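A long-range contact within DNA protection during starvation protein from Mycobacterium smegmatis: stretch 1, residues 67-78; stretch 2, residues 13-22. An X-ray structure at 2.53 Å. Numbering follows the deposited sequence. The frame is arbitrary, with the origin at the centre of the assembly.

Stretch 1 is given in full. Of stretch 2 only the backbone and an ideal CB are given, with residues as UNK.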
ATOM      1  N   GLU B  67      -8.763   5.706 -24.005  1.00 35.13           N
ATOM      2  CA  GLU B  67      -8.385   7.091 -24.316  1.00 32.96           C
ATOM      3  C   GLU B  67      -8.895   7.474 -25.709  1.00 31.18           C
ATOM      4  O   GLU B  67      -9.683   8.406 -25.864  1.00 31.26           O
ATOM      5  CB  GLU B  67      -6.856   7.239 -24.251  1.00 32.79           C
ATOM      6  CG  GLU B  67      -6.321   7.414 -22.836  1.00 38.64           C
ATOM      7  CD  GLU B  67      -4.870   6.976 -22.645  1.00 38.45           C
ATOM      8  OE1 GLU B  67      -4.015   7.230 -23.521  1.00 38.36           O
ATOM      9  OE2 GLU B  67      -4.582   6.379 -21.587  1.00 40.43           O
ATOM     10  N   VAL B  68      -8.447   6.739 -26.721  1.00 30.10           N
ATOM     11  CA  VAL B  68      -8.877   7.005 -28.077  1.00 29.21           C
ATOM     12  C   VAL B  68     -10.406   7.037 -28.177  1.00 28.27           C
ATOM     13  O   VAL B  68     -10.968   7.945 -28.789  1.00 30.11           O
ATOM     14  CB  VAL B  68      -8.294   5.953 -29.042  1.00 25.71           C
ATOM     15  CG1 VAL B  68      -8.896   6.091 -30.413  1.00 24.43           C
ATOM     16  CG2 VAL B  68      -6.795   6.151 -29.148  1.00 28.24           C
ATOM     17  N   ALA B  69     -11.076   6.067 -27.555  1.00 28.08           N
ATOM     18  CA  ALA B  69     -12.531   6.013 -27.597  1.00 29.82           C
ATOM     19  C   ALA B  69     -13.159   7.215 -26.910  1.00 32.12           C
ATOM     20  O   ALA B  69     -14.061   7.847 -27.453  1.00 33.72           O
ATOM     21  CB  ALA B  69     -13.034   4.728 -26.964  1.00 26.10           C
ATOM     22  N   GLU B  70     -12.698   7.546 -25.716  1.00 34.66           N
ATOM     23  CA  GLU B  70     -13.278   8.690 -25.040  1.00 36.26           C
ATOM     24  C   GLU B  70     -12.998  10.009 -25.784  1.00 36.06           C
ATOM     25  O   GLU B  70     -13.719  10.992 -25.609  1.00 34.17           O
ATOM     26  CB  GLU B  70     -12.787   8.741 -23.596  1.00 37.52           C
ATOM     27  CG  GLU B  70     -13.063   7.432 -22.870  1.00 44.67           C
ATOM     28  CD  GLU B  70     -13.245   7.590 -21.374  1.00 46.55           C
ATOM     29  OE1 GLU B  70     -12.698   8.559 -20.795  1.00 49.23           O
ATOM     30  OE2 GLU B  70     -13.925   6.728 -20.776  1.00 46.38           O
ATOM     31  N   ARG B  71     -11.969  10.015 -26.627  1.00 35.97           N
ATOM     32  CA  ARG B  71     -11.623  11.211 -27.386  1.00 35.20           C
ATOM     33  C   ARG B  71     -12.584  11.338 -28.577  1.00 34.54           C
ATOM     34  O   ARG B  71     -12.955  12.441 -28.975  1.00 35.68           O
ATOM     35  CB  ARG B  71     -10.161  11.136 -27.858  1.00 35.36           C
ATOM     36  CG  ARG B  71      -9.641  12.391 -28.567  1.00 33.55           C
ATOM     37  CD  ARG B  71      -9.802  13.640 -27.698  1.00 35.28           C
ATOM     38  NE  ARG B  71      -9.314  14.853 -28.357  1.00 34.08           N
ATOM     39  CZ  ARG B  71      -9.500  16.087 -27.895  1.00 34.12           C
ATOM     40  NH1 ARG B  71     -10.156  16.294 -26.762  1.00 35.61           N
ATOM     41  NH2 ARG B  71      -9.027  17.126 -28.564  1.00 35.62           N
ATOM     42  N   ILE B  72     -12.998  10.206 -29.134  1.00 35.18           N
ATOM     43  CA  ILE B  72     -13.937  10.226 -30.246  1.00 36.04           C
ATOM     44  C   ILE B  72     -15.267  10.794 -29.729  1.00 35.83           C
ATOM     45  O   ILE B  72     -15.844  11.698 -30.333  1.00 39.70           O
ATOM     46  CB  ILE B  72     -14.136   8.802 -30.838  1.00 32.00           C
ATOM     47  CG1 ILE B  72     -12.840   8.350 -31.533  1.00 26.36           C
ATOM     48  CG2 ILE B  72     -15.319   8.785 -31.813  1.00 27.31           C
ATOM     49  CD1 ILE B  72     -12.870   6.925 -32.063  1.00 23.02           C
ATOM     50  N   ALA B  73     -15.740  10.282 -28.598  1.00 35.70           N
ATOM     51  CA  ALA B  73     -16.983  10.770 -28.015  1.00 37.09           C
ATOM     52  C   ALA B  73     -16.871  12.253 -27.659  1.00 39.41           C
ATOM     53  O   ALA B  73     -17.816  13.012 -27.884  1.00 42.74           O
ATOM     54  CB  ALA B  73     -17.348   9.954 -26.762  1.00 33.77           C
ATOM     55  N   THR B  74     -15.728  12.665 -27.101  1.00 41.22           N
ATOM     56  CA  THR B  74     -15.524  14.069 -26.721  1.00 40.69           C
ATOM     57  C   THR B  74     -15.612  14.944 -27.965  1.00 42.67           C
ATOM     58  O   THR B  74     -16.081  16.080 -27.904  1.00 41.53           O
ATOM     59  CB  THR B  74     -14.139  14.315 -26.047  1.00 39.23           C
ATOM     60  OG1 THR B  74     -14.033  13.529 -24.860  1.00 38.03           O
ATOM     61  CG2 THR B  74     -13.968  15.794 -25.673  1.00 36.18           C
ATOM     62  N   LEU B  75     -15.165  14.411 -29.095  1.00 43.90           N
ATOM     63  CA  LEU B  75     -15.214  15.173 -30.331  1.00 46.37           C
ATOM     64  C   LEU B  75     -16.643  15.264 -30.873  1.00 46.85           C
ATOM     65  O   LEU B  75     -16.980  16.200 -31.593  1.00 47.59           O
ATOM     66  CB  LEU B  75     -14.277  14.551 -31.365  1.00 48.24           C
ATOM     67  CG  LEU B  75     -12.799  14.713 -31.005  1.00 49.61           C
ATOM     68  CD1 LEU B  75     -11.928  14.048 -32.049  1.00 51.22           C
ATOM     69  CD2 LEU B  75     -12.473  16.182 -30.908  1.00 50.81           C
ATOM     70  N   GLY B  76     -17.482  14.295 -30.524  1.00 46.83           N
ATOM     71  CA  GLY B  76     -18.857  14.330 -30.981  1.00 46.38           C
ATOM     72  C   GLY B  76     -19.385  13.089 -31.681  1.00 48.16           C
ATOM     73  O   GLY B  76     -20.592  12.965 -31.884  1.00 46.56           O
ATOM     74  N   LYS B  77     -18.513  12.168 -32.066  1.00 48.28           N
ATOM     75  CA  LYS B  77     -18.984  10.967 -32.739  1.00 46.85           C
ATOM     76  C   LYS B  77     -19.123   9.826 -31.741  1.00 44.40           C
ATOM     77  O   LYS B  77     -18.745   9.948 -30.576  1.00 41.26           O
ATOM     78  CB  LYS B  77     -18.029  10.601 -33.892  1.00 50.98           C
ATOM     79  CG  LYS B  77     -18.327   9.286 -34.632  1.00 63.37           C
ATOM     80  CD  LYS B  77     -19.841   9.000 -34.774  1.00 67.60           C
ATOM     81  CE  LYS B  77     -20.602  10.100 -35.462  1.00 69.23           C
ATOM     82  NZ  LYS B  77     -22.050   9.820 -35.235  1.00 68.90           N
ATOM     83  N   SER B  78     -19.694   8.727 -32.206  1.00 42.18           N
ATOM     84  CA  SER B  78     -19.908   7.538 -31.399  1.00 39.99           C
ATOM     85  C   SER B  78     -18.843   6.505 -31.758  1.00 39.36           C
ATOM     86  O   SER B  78     -18.766   6.042 -32.903  1.00 38.69           O
ATOM     87  CB  SER B  78     -21.314   6.990 -31.671  1.00 37.81           C
ATOM     88  OG  SER B  78     -21.456   5.661 -31.218  1.00 38.55           O
ATOM     89  N   UNK B  13     -13.388  20.065 -38.932  1.00 74.28           N
ATOM     90  CA  UNK B  13     -12.285  19.118 -38.965  1.00 71.99           C
ATOM     91  C   UNK B  13     -12.438  18.021 -37.906  1.00 68.67           C
ATOM     92  O   UNK B  13     -11.930  16.914 -38.084  1.00 70.38           O
ATOM     93  CB  UNK B  13     -10.960  19.857 -38.765  1.00 71.99           C
ATOM     94  N   UNK B  14     -13.141  18.337 -36.818  1.00 60.74           N
ATOM     95  CA  UNK B  14     -13.366  17.388 -35.727  1.00 54.85           C
ATOM     96  C   UNK B  14     -13.915  16.072 -36.270  1.00 52.63           C
ATOM     97  O   UNK B  14     -13.531  14.987 -35.817  1.00 50.41           O
ATOM     98  CB  UNK B  14     -14.326  17.976 -34.691  1.00 54.85           C
ATOM     99  N   UNK B  15     -14.804  16.168 -37.248  1.00 49.44           N
ATOM    100  CA  UNK B  15     -15.378  14.976 -37.857  1.00 50.42           C
ATOM    101  C   UNK B  15     -14.251  14.125 -38.439  1.00 52.71           C
ATOM    102  O   UNK B  15     -14.174  12.925 -38.188  1.00 50.25           O
ATOM    103  CB  UNK B  15     -16.397  15.347 -38.936  1.00 50.42           C
ATOM    104  N   UNK B  16     -13.375  14.769 -39.206  1.00 54.20           N
ATOM    105  CA  UNK B  16     -12.237  14.105 -39.843  1.00 53.51           C
ATOM    106  C   UNK B  16     -11.286  13.485 -38.822  1.00 51.20           C
ATOM    107  O   UNK B  16     -10.789  12.376 -39.012  1.00 48.65           O
ATOM    108  CB  UNK B  16     -11.474  15.100 -40.720  1.00 53.51           C
ATOM    109  N   UNK B  17     -11.017  14.211 -37.745  1.00 48.17           N
ATOM    110  CA  UNK B  17     -10.135  13.706 -36.707  1.00 46.20           C
ATOM    111  C   UNK B  17     -10.801  12.483 -36.070  1.00 43.89           C
ATOM    112  O   UNK B  17     -10.164  11.444 -35.854  1.00 42.01           O
ATOM    113  CB  UNK B  17      -9.834  14.784 -35.663  1.00 46.20           C
ATOM    114  N   UNK B  18     -12.094  12.623 -35.780  1.00 40.61           N
ATOM    115  CA  UNK B  18     -12.872  11.556 -35.159  1.00 39.56           C
ATOM    116  C   UNK B  18     -12.765  10.265 -35.972  1.00 41.14           C
ATOM    117  O   UNK B  18     -12.701   9.173 -35.402  1.00 38.30           O
ATOM    118  CB  UNK B  18     -14.337  11.976 -35.019  1.00 39.56           C
ATOM    119  N   UNK B  19     -12.730  10.390 -37.294  1.00 42.78           N
ATOM    120  CA  UNK B  19     -12.604   9.222 -38.158  1.00 45.46           C
ATOM    121  C   UNK B  19     -11.219   8.594 -38.013  1.00 44.93           C
ATOM    122  O   UNK B  19     -11.094   7.374 -37.871  1.00 43.80           O
ATOM    123  CB  UNK B  19     -12.865   9.604 -39.616  1.00 45.46           C
ATOM    124  N   UNK B  20     -10.185   9.433 -38.052  1.00 42.81           N
ATOM    125  CA  UNK B  20      -8.818   8.961 -37.896  1.00 39.88           C
ATOM    126  C   UNK B  20      -8.702   8.150 -36.619  1.00 38.90           C
ATOM    127  O   UNK B  20      -8.074   7.090 -36.606  1.00 38.80           O
ATOM    128  CB  UNK B  20      -7.832  10.131 -37.884  1.00 39.88           C
ATOM    129  N   UNK B  21      -9.302   8.659 -35.539  1.00 37.11           N
ATOM    130  CA  UNK B  21      -9.240   7.970 -34.252  1.00 36.36           C
ATOM    131  C   UNK B  21      -9.966   6.625 -34.252  1.00 34.61           C
ATOM    132  O   UNK B  21      -9.491   5.665 -33.642  1.00 34.04           O
ATOM    133  CB  UNK B  21      -9.831   8.866 -33.162  1.00 36.36           C
ATOM    134  N   UNK B  22     -11.102   6.552 -34.932  1.00 32.75           N
ATOM    135  CA  UNK B  22     -11.847   5.301 -34.993  1.00 33.16           C
ATOM    136  C   UNK B  22     -10.959   4.207 -35.576  1.00 34.86           C
ATOM    137  O   UNK B  22     -10.972   3.067 -35.103  1.00 32.33           O
ATOM    138  CB  UNK B  22     -13.121   5.465 -35.825  1.00 33.16           C
TER

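Stretch 2 is helical throughout and runs nearly antiparallel to the helix 67-75, at 159°, with the axes 9.3 Å apart at closest approach. Stretch 1 offers Val68, Ile72, Leu75 and the aliphatic part of Arg71, so apolar partners are expected wherever the CB atoms turn its way.

Position 13 lies out of reach of stretch 1, and almost any helix-compatible residue would do; it is Lys13, poorly ordered.

At position 14 the CB points toward stretch 1, with its ideal CB 4.4 Å from Leu75 O. A small or modest apolar residue would suit. Ala14 is found, and with its CA 6.1 Å from the CA of Leu75 it forms part of the hole that receives the leucine.

Positions 15 and 16 have nothing of stretch 1 near their CB atoms, so polar residues are as acceptable as any. They are Ser15 and Asp16.

Position 17 points toward stretch 1, its ideal CB 4.2 Å from Leu75 CD1. An aliphatic residue, branched or not, could extend this contact. Val17 does so, its CG1 4.0 Å from Leu75 CD1.

Position 18 is where the backbones come closest, 5.2 Å between its CA and the CA of Ile72. Its CB points sideways, yet the ideal CB already lies 4.1 Å from Lys77 CB, 4.3 Å from Leu75 CD1 and 4.6 Å from Ile72 CG2. A small residue such as alanine, glycine or serine fits easily here. The residue is Ala18, whose methyl group packs against Leu75 and Lys77.

At position 19 the CB points away and a polar residue is reasonable; Asp19 makes no contact. Position 20 points sideways with no neighbour from stretch 1, leaving the choice open; Leu20 directs its end away.

Position 21 points toward stretch 1, its ideal CB only 3.5 Å from Ile72 CG1 and 4.0 Å from Val68 CG1. Beyond it Val68, Arg71, Ile72 and Leu75 frame an apolar hole, which calls for a sizeable aliphatic side chain such as leucine, isoleucine or methionine. Leu21 fills it as a knob: its CD1 reaches Arg71 CG at 3.5 Å and Leu75 CD1 at 3.9 Å. Leu75 in turn sits among 14, 17, 18 and 21, so the two leucines interlock.

Position 22 points sideways, its ideal CB 4.0 Å from Ile72 CD1. A flexible chain with an aliphatic stem, such as glutamine, methionine or lysine, would suit. Gln22 brings its OE1 to 3.9 Å from Ile72 CD1, while its amide group hydrogen-bonds just outside the stretches.

Stretch 2 (13-22) KASDVADLLQ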
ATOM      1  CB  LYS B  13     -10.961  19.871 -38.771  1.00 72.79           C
ATOM      2  CG  LYS B  13     -10.804  21.090 -39.694  1.00 68.81           C
ATOM      3  CD  LYS B  13      -9.378  21.648 -39.685  1.00 67.88           C
ATOM      4  CE  LYS B  13      -8.975  22.223 -38.331  1.00 66.09           C
ATOM      5  NZ  LYS B  13      -9.781  23.418 -37.956  1.00 67.32           N
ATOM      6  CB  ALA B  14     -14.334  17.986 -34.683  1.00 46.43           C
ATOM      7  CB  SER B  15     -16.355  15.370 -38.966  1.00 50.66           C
ATOM      8  OG  SER B  15     -16.918  14.224 -39.576  1.00 50.23           O
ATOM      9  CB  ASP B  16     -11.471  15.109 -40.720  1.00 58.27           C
ATOM     10  CG  ASP B  16     -12.296  15.615 -41.893  1.00 63.74           C
ATOM     11  OD1 ASP B  16     -12.748  14.782 -42.702  1.00 66.77           O
ATOM     12  OD2 ASP B  16     -12.490  16.845 -42.007  1.00 67.90           O
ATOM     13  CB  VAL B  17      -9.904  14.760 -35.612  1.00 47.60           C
ATOM     14  CG1 VAL B  17      -8.903  14.243 -34.599  1.00 49.95           C
ATOM     15  CG2 VAL B  17      -9.422  16.057 -36.229  1.00 50.12           C
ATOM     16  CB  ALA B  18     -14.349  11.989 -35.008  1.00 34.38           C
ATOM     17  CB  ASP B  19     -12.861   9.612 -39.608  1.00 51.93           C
ATOM     18  CG  ASP B  19     -14.297   9.998 -39.846  1.00 60.61           C
ATOM     19  OD1 ASP B  19     -14.660  10.281 -41.001  1.00 66.58           O
ATOM     20  OD2 ASP B  19     -15.071  10.016 -38.867  1.00 64.95           O
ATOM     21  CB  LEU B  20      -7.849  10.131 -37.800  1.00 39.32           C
ATOM     22  CG  LEU B  20      -7.237  10.713 -39.063  1.00 39.44           C
ATOM     23  CD1 LEU B  20      -6.221  11.785 -38.665  1.00 40.53           C
ATOM     24  CD2 LEU B  20      -6.558   9.622 -39.849  1.00 38.77           C
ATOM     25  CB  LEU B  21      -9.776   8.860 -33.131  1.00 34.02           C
ATOM     26  CG  LEU B  21      -8.896  10.066 -32.797  1.00 33.45           C
ATOM     27  CD1 LEU B  21      -9.589  10.914 -31.739  1.00 32.47           C
ATOM     28  CD2 LEU B  21      -7.519   9.592 -32.311  1.00 32.29           C
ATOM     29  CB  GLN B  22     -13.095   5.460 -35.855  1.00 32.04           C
ATOM     30  CG  GLN B  22     -13.882   4.182 -35.997  1.00 29.96           C
ATOM     31  CD  GLN B  22     -14.411   3.692 -34.665  1.00 29.78           C
ATOM     32  OE1 GLN B  22     -15.131   4.416 -33.975  1.00 30.85           O
ATOM     33  NE2 GLN B  22     -14.059   2.461 -34.296  1.00 26.46           N
TER
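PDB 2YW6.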